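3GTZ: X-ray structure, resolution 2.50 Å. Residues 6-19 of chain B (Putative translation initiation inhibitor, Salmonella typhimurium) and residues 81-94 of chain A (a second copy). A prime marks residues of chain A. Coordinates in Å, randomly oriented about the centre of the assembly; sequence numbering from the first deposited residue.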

# COMPACT_ATOMS: atom_id res chain seq x y z
N VAL B 6 -13.48 2.46 -14.61
CA VAL B 6 -13.07 3.46 -15.58
C VAL B 6 -11.56 3.67 -15.47
O VAL B 6 -11.05 3.89 -14.40
CB VAL B 6 -13.84 4.77 -15.32
CG1 VAL B 6 -13.29 5.93 -16.18
CG2 VAL B 6 -15.34 4.52 -15.55
N ARG B 7 -10.87 3.60 -16.60
CA ARG B 7 -9.42 3.83 -16.68
C ARG B 7 -9.09 5.09 -17.51
O ARG B 7 -9.61 5.24 -18.61
CB ARG B 7 -8.74 2.59 -17.28
CG ARG B 7 -9.11 1.27 -16.53
CD ARG B 7 -8.33 0.06 -17.01
NE ARG B 7 -8.87 -1.19 -16.42
CZ ARG B 7 -8.36 -1.80 -15.35
NH1 ARG B 7 -7.28 -1.33 -14.74
NH2 ARG B 7 -8.92 -2.90 -14.88
N ILE B 8 -8.23 5.97 -16.98
CA ILE B 8 -7.76 7.16 -17.67
C ILE B 8 -6.34 6.94 -18.16
O ILE B 8 -5.48 6.46 -17.42
CB ILE B 8 -7.75 8.40 -16.75
CG1 ILE B 8 -9.09 8.56 -16.02
CG2 ILE B 8 -7.46 9.70 -17.53
CD1 ILE B 8 -10.26 8.60 -16.98
N ASP B 9 -6.11 7.35 -19.42
CA ASP B 9 -4.85 7.11 -20.15
C ASP B 9 -4.43 5.65 -20.06
O ASP B 9 -3.41 5.29 -19.51
CB ASP B 9 -3.72 8.11 -19.77
N ALA B 10 -5.27 4.82 -20.64
CA ALA B 10 -5.13 3.38 -20.64
C ALA B 10 -4.21 2.91 -21.79
O ALA B 10 -4.63 2.80 -22.92
CB ALA B 10 -6.52 2.73 -20.77
N GLU B 11 -2.97 2.61 -21.47
CA GLU B 11 -2.02 2.22 -22.49
C GLU B 11 -1.88 0.69 -22.55
O GLU B 11 -2.75 -0.04 -22.03
CB GLU B 11 -0.69 2.94 -22.23
CG GLU B 11 -0.80 4.49 -22.23
CD GLU B 11 -1.13 5.13 -23.61
OE1 GLU B 11 -0.21 5.69 -24.26
OE2 GLU B 11 -2.30 5.08 -24.05
N ASP B 12 -0.84 0.20 -23.21
CA ASP B 12 -0.61 -1.23 -23.43
C ASP B 12 -0.11 -1.93 -22.16
O ASP B 12 -0.42 -3.09 -21.94
CB ASP B 12 0.43 -1.43 -24.55
CG ASP B 12 -0.12 -1.16 -25.96
OD1 ASP B 12 -1.36 -1.29 -26.21
OD2 ASP B 12 0.70 -0.81 -26.84
N ARG B 13 0.69 -1.22 -21.37
CA ARG B 13 1.35 -1.80 -20.20
C ARG B 13 0.96 -1.19 -18.87
O ARG B 13 1.26 -1.75 -17.84
CB ARG B 13 2.87 -1.77 -20.39
CG ARG B 13 3.31 -2.66 -21.56
CD ARG B 13 4.67 -2.33 -22.13
NE ARG B 13 4.98 -3.25 -23.22
CZ ARG B 13 6.14 -3.32 -23.89
NH1 ARG B 13 7.17 -2.54 -23.59
NH2 ARG B 13 6.27 -4.22 -24.85
N TRP B 14 0.27 -0.05 -18.88
CA TRP B 14 -0.18 0.60 -17.65
C TRP B 14 -1.35 1.51 -17.93
O TRP B 14 -1.62 1.81 -19.08
CB TRP B 14 0.98 1.39 -17.00
CG TRP B 14 1.85 2.05 -18.00
CD1 TRP B 14 3.05 1.57 -18.50
CD2 TRP B 14 1.60 3.27 -18.67
NE1 TRP B 14 3.56 2.44 -19.44
CE2 TRP B 14 2.69 3.50 -19.56
CE3 TRP B 14 0.58 4.22 -18.59
CZ2 TRP B 14 2.77 4.64 -20.37
CZ3 TRP B 14 0.65 5.35 -19.39
CH2 TRP B 14 1.74 5.55 -20.27
N SER B 15 -2.05 1.90 -16.85
CA SER B 15 -3.01 3.01 -16.84
C SER B 15 -2.51 4.10 -15.88
O SER B 15 -1.86 3.81 -14.87
CB SER B 15 -4.38 2.54 -16.38
OG SER B 15 -5.05 1.76 -17.35
N ASP B 16 -2.82 5.36 -16.18
CA ASP B 16 -2.38 6.46 -15.30
C ASP B 16 -3.31 6.66 -14.07
O ASP B 16 -2.80 6.88 -12.96
CB ASP B 16 -2.28 7.76 -16.10
CG ASP B 16 -1.51 8.84 -15.38
OD1 ASP B 16 -0.38 8.54 -14.89
OD2 ASP B 16 -2.03 9.99 -15.35
N VAL B 17 -4.62 6.57 -14.29
CA VAL B 17 -5.64 6.69 -13.25
C VAL B 17 -6.71 5.61 -13.42
O VAL B 17 -7.05 5.26 -14.55
CB VAL B 17 -6.35 8.01 -13.34
CG1 VAL B 17 -7.22 8.22 -12.11
CG2 VAL B 17 -5.32 9.14 -13.58
N VAL B 18 -7.21 5.08 -12.30
CA VAL B 18 -8.25 4.05 -12.30
C VAL B 18 -9.33 4.38 -11.27
O VAL B 18 -9.01 4.74 -10.15
CB VAL B 18 -7.66 2.68 -11.96
CG1 VAL B 18 -8.73 1.70 -11.68
CG2 VAL B 18 -6.79 2.16 -13.07
N ILE B 19 -10.59 4.28 -11.66
CA ILE B 19 -11.70 4.73 -10.86
C ILE B 19 -12.72 3.62 -10.80
O ILE B 19 -13.13 3.09 -11.81
CB ILE B 19 -12.35 5.99 -11.43
CG1 ILE B 19 -11.31 7.11 -11.58
CG2 ILE B 19 -13.56 6.45 -10.57
CD1 ILE B 19 -11.87 8.28 -12.25
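Chain A 81-94: AWDAWVVAGHAPVR

Loops that meet across a subunit interface often bind through backbone carbonyls and amides, with side chains filling the gaps, and the two stretches here illustrate the principle. Chain B forms a hairpin-like excursion: the strand that includes Val6 and Arg7 pairs with the one leading to Ile19 through reciprocal backbone bonds between Val6 and Ile19 and again between Ile8 and Val17, and the chain between these pairs carries the residues that meet chain A around Ala10 to Ser15. Chain A enters as the end of a helix, Ala81′ to Trp85′, leaves helical geometry at Val86′, turns through a type II beta turn from Val87′ to His90′, and becomes a strand at Val93′. The register runs in the same direction over the later part of the contact, Trp14 lying nearest Ala91′ and Ser15 nearest Val93′, but at the tip it reverses, with Ala10 by Gly89′ and Asp12 by Ala88′.

Along chain B the first contact is Arg7, whose extended side chain reaches the segment after the turn. Its NH1 makes a weak hydrogen bond to Ala91′ O at 2.8 Å, while His90′ O lies over one face of the guanidinium, 3.3 Å from Arg7 CZ. Ala10 adds a lighter touch, CB to Gly89′ O at 3.7 Å. At Glu11 the backbone takes over: Gly89′ N donates to Glu11 O at 2.9 Å. Gly89′ has a positive phi of 77°, which by itself favours glycine and suits the turn that presents this amide. Next door, Asp12 O receives a CA-H...O contact from Ala88′ CA at 3.4 Å and also lies 3.4 Å from Val86′ CG1.

Arg13 binds the helix in two ways. Its carbonyl lies near the plane of the Trp82′ indole, at the ring edge, so that Trp82′ NE1 donates to Arg13 O at 2.9 Å with a nearly straight geometry. Its side chain forms a salt bridge, Arg13 NH1 to Asp83′ OD2 at 3.4 Å, but the oxygen sits over the guanidinium face, and the attraction is one of charge alone. Trp14 points its CB away, leaving its backbone to meet chain A, with CA 3.6 Å from Ala91′ CB.

Ser15 restores polar pairing: OG donates to Ala91′ O at 2.7 Å, the same carbonyl that Arg7 approaches, and Ser15 N makes a weak bond to Pro92′ O at 3.4 Å. Beyond the corner at Asp16, apolar packing closes the contact, as Val18 CG2 meets Val93′ CG2 at 3.8 Å. Together the two stretches bury 740 Å².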

# COMPACT_ATOMS: atom_id res chain seq x y z
N ALA A 81 8.25 -10.02 -17.78
CA ALA A 81 7.12 -10.88 -17.37
C ALA A 81 5.82 -10.11 -17.35
O ALA A 81 4.82 -10.53 -17.90
CB ALA A 81 7.38 -11.48 -16.01
N TRP A 82 5.83 -8.94 -16.75
CA TRP A 82 4.63 -8.10 -16.74
C TRP A 82 4.14 -7.85 -18.15
O TRP A 82 2.95 -7.98 -18.42
CB TRP A 82 4.94 -6.77 -16.06
CG TRP A 82 3.81 -5.81 -16.04
CD1 TRP A 82 3.50 -4.92 -17.01
CD2 TRP A 82 2.86 -5.61 -14.99
NE1 TRP A 82 2.41 -4.19 -16.65
CE2 TRP A 82 2.00 -4.57 -15.40
CE3 TRP A 82 2.65 -6.20 -13.74
CZ2 TRP A 82 0.96 -4.12 -14.63
CZ3 TRP A 82 1.62 -5.75 -12.96
CH2 TRP A 82 0.76 -4.73 -13.41
N ASP A 83 5.06 -7.51 -19.04
CA ASP A 83 4.69 -7.14 -20.40
C ASP A 83 4.09 -8.29 -21.21
O ASP A 83 3.31 -8.06 -22.11
CB ASP A 83 5.87 -6.53 -21.16
CG ASP A 83 6.24 -5.14 -20.66
OD1 ASP A 83 5.45 -4.51 -19.90
OD2 ASP A 83 7.35 -4.70 -21.03
N ALA A 84 4.47 -9.51 -20.88
CA ALA A 84 3.98 -10.69 -21.58
C ALA A 84 2.55 -11.05 -21.12
O ALA A 84 1.81 -11.71 -21.85
CB ALA A 84 4.91 -11.83 -21.35
N TRP A 85 2.17 -10.55 -19.94
CA TRP A 85 0.92 -10.89 -19.24
C TRP A 85 -0.13 -9.80 -19.28
O TRP A 85 -1.29 -10.10 -19.47
CB TRP A 85 1.28 -11.19 -17.79
CG TRP A 85 0.19 -11.15 -16.77
CD1 TRP A 85 -0.52 -12.20 -16.31
CD2 TRP A 85 -0.23 -10.02 -15.99
NE1 TRP A 85 -1.41 -11.80 -15.32
CE2 TRP A 85 -1.26 -10.46 -15.11
CE3 TRP A 85 0.13 -8.67 -15.97
CZ2 TRP A 85 -1.93 -9.61 -14.23
CZ3 TRP A 85 -0.56 -7.80 -15.07
CH2 TRP A 85 -1.57 -8.28 -14.23
N VAL A 86 0.26 -8.55 -19.05
CA VAL A 86 -0.68 -7.43 -18.88
C VAL A 86 -1.69 -7.34 -20.03
O VAL A 86 -1.34 -7.65 -21.15
CB VAL A 86 0.07 -6.10 -18.77
CG1 VAL A 86 0.75 -5.73 -20.13
CG2 VAL A 86 -0.85 -4.99 -18.30
N VAL A 87 -2.92 -6.92 -19.74
CA VAL A 87 -3.94 -6.79 -20.74
C VAL A 87 -3.97 -5.35 -21.28
O VAL A 87 -4.28 -4.38 -20.56
CB VAL A 87 -5.31 -7.24 -20.22
CG1 VAL A 87 -6.42 -7.08 -21.34
CG2 VAL A 87 -5.24 -8.71 -19.73
N ALA A 88 -3.57 -5.21 -22.55
CA ALA A 88 -3.52 -3.90 -23.21
C ALA A 88 -4.87 -3.19 -23.06
O ALA A 88 -5.95 -3.79 -23.24
CB ALA A 88 -3.14 -4.05 -24.70
N GLY A 89 -4.82 -1.94 -22.66
CA GLY A 89 -6.06 -1.16 -22.44
C GLY A 89 -6.82 -1.45 -21.15
O GLY A 89 -7.78 -0.75 -20.84
N HIS A 90 -6.41 -2.48 -20.40
CA HIS A 90 -7.13 -2.88 -19.18
C HIS A 90 -6.14 -3.07 -18.01
O HIS A 90 -6.39 -3.82 -17.09
CB HIS A 90 -7.93 -4.15 -19.45
CG HIS A 90 -9.03 -3.95 -20.44
ND1 HIS A 90 -10.29 -3.53 -20.08
CD2 HIS A 90 -9.03 -4.05 -21.80
CE1 HIS A 90 -11.03 -3.41 -21.17
NE2 HIS A 90 -10.30 -3.73 -22.22
N ALA A 91 -5.03 -2.37 -18.07
CA ALA A 91 -3.97 -2.48 -17.08
C ALA A 91 -4.29 -1.64 -15.81
O ALA A 91 -4.86 -0.55 -15.88
CB ALA A 91 -2.67 -2.00 -17.71
N PRO A 92 -3.84 -2.10 -14.64
CA PRO A 92 -4.04 -1.29 -13.45
C PRO A 92 -3.00 -0.18 -13.31
O PRO A 92 -2.05 -0.11 -14.10
CB PRO A 92 -3.87 -2.31 -12.35
CG PRO A 92 -2.86 -3.26 -12.90
CD PRO A 92 -3.10 -3.33 -14.37
N VAL A 93 -3.20 0.70 -12.32
CA VAL A 93 -2.12 1.56 -11.84
C VAL A 93 -1.01 0.66 -11.33
O VAL A 93 -1.27 -0.36 -10.73
CB VAL A 93 -2.57 2.54 -10.72
CG1 VAL A 93 -1.41 3.40 -10.23
CG2 VAL A 93 -3.66 3.44 -11.23
N ARG A 94 0.22 1.01 -11.65
CA ARG A 94 1.34 0.16 -11.32
C ARG A 94 2.40 0.98 -10.67
O ARG A 94 2.58 2.16 -10.96
CB ARG A 94 1.92 -0.52 -12.58
CG ARG A 94 3.25 -1.22 -12.30
CD ARG A 94 3.44 -2.41 -13.14
NE ARG A 94 4.15 -2.13 -14.37
CZ ARG A 94 5.46 -2.26 -14.53
NH1 ARG A 94 6.24 -2.65 -13.54
NH2 ARG A 94 6.01 -1.96 -15.71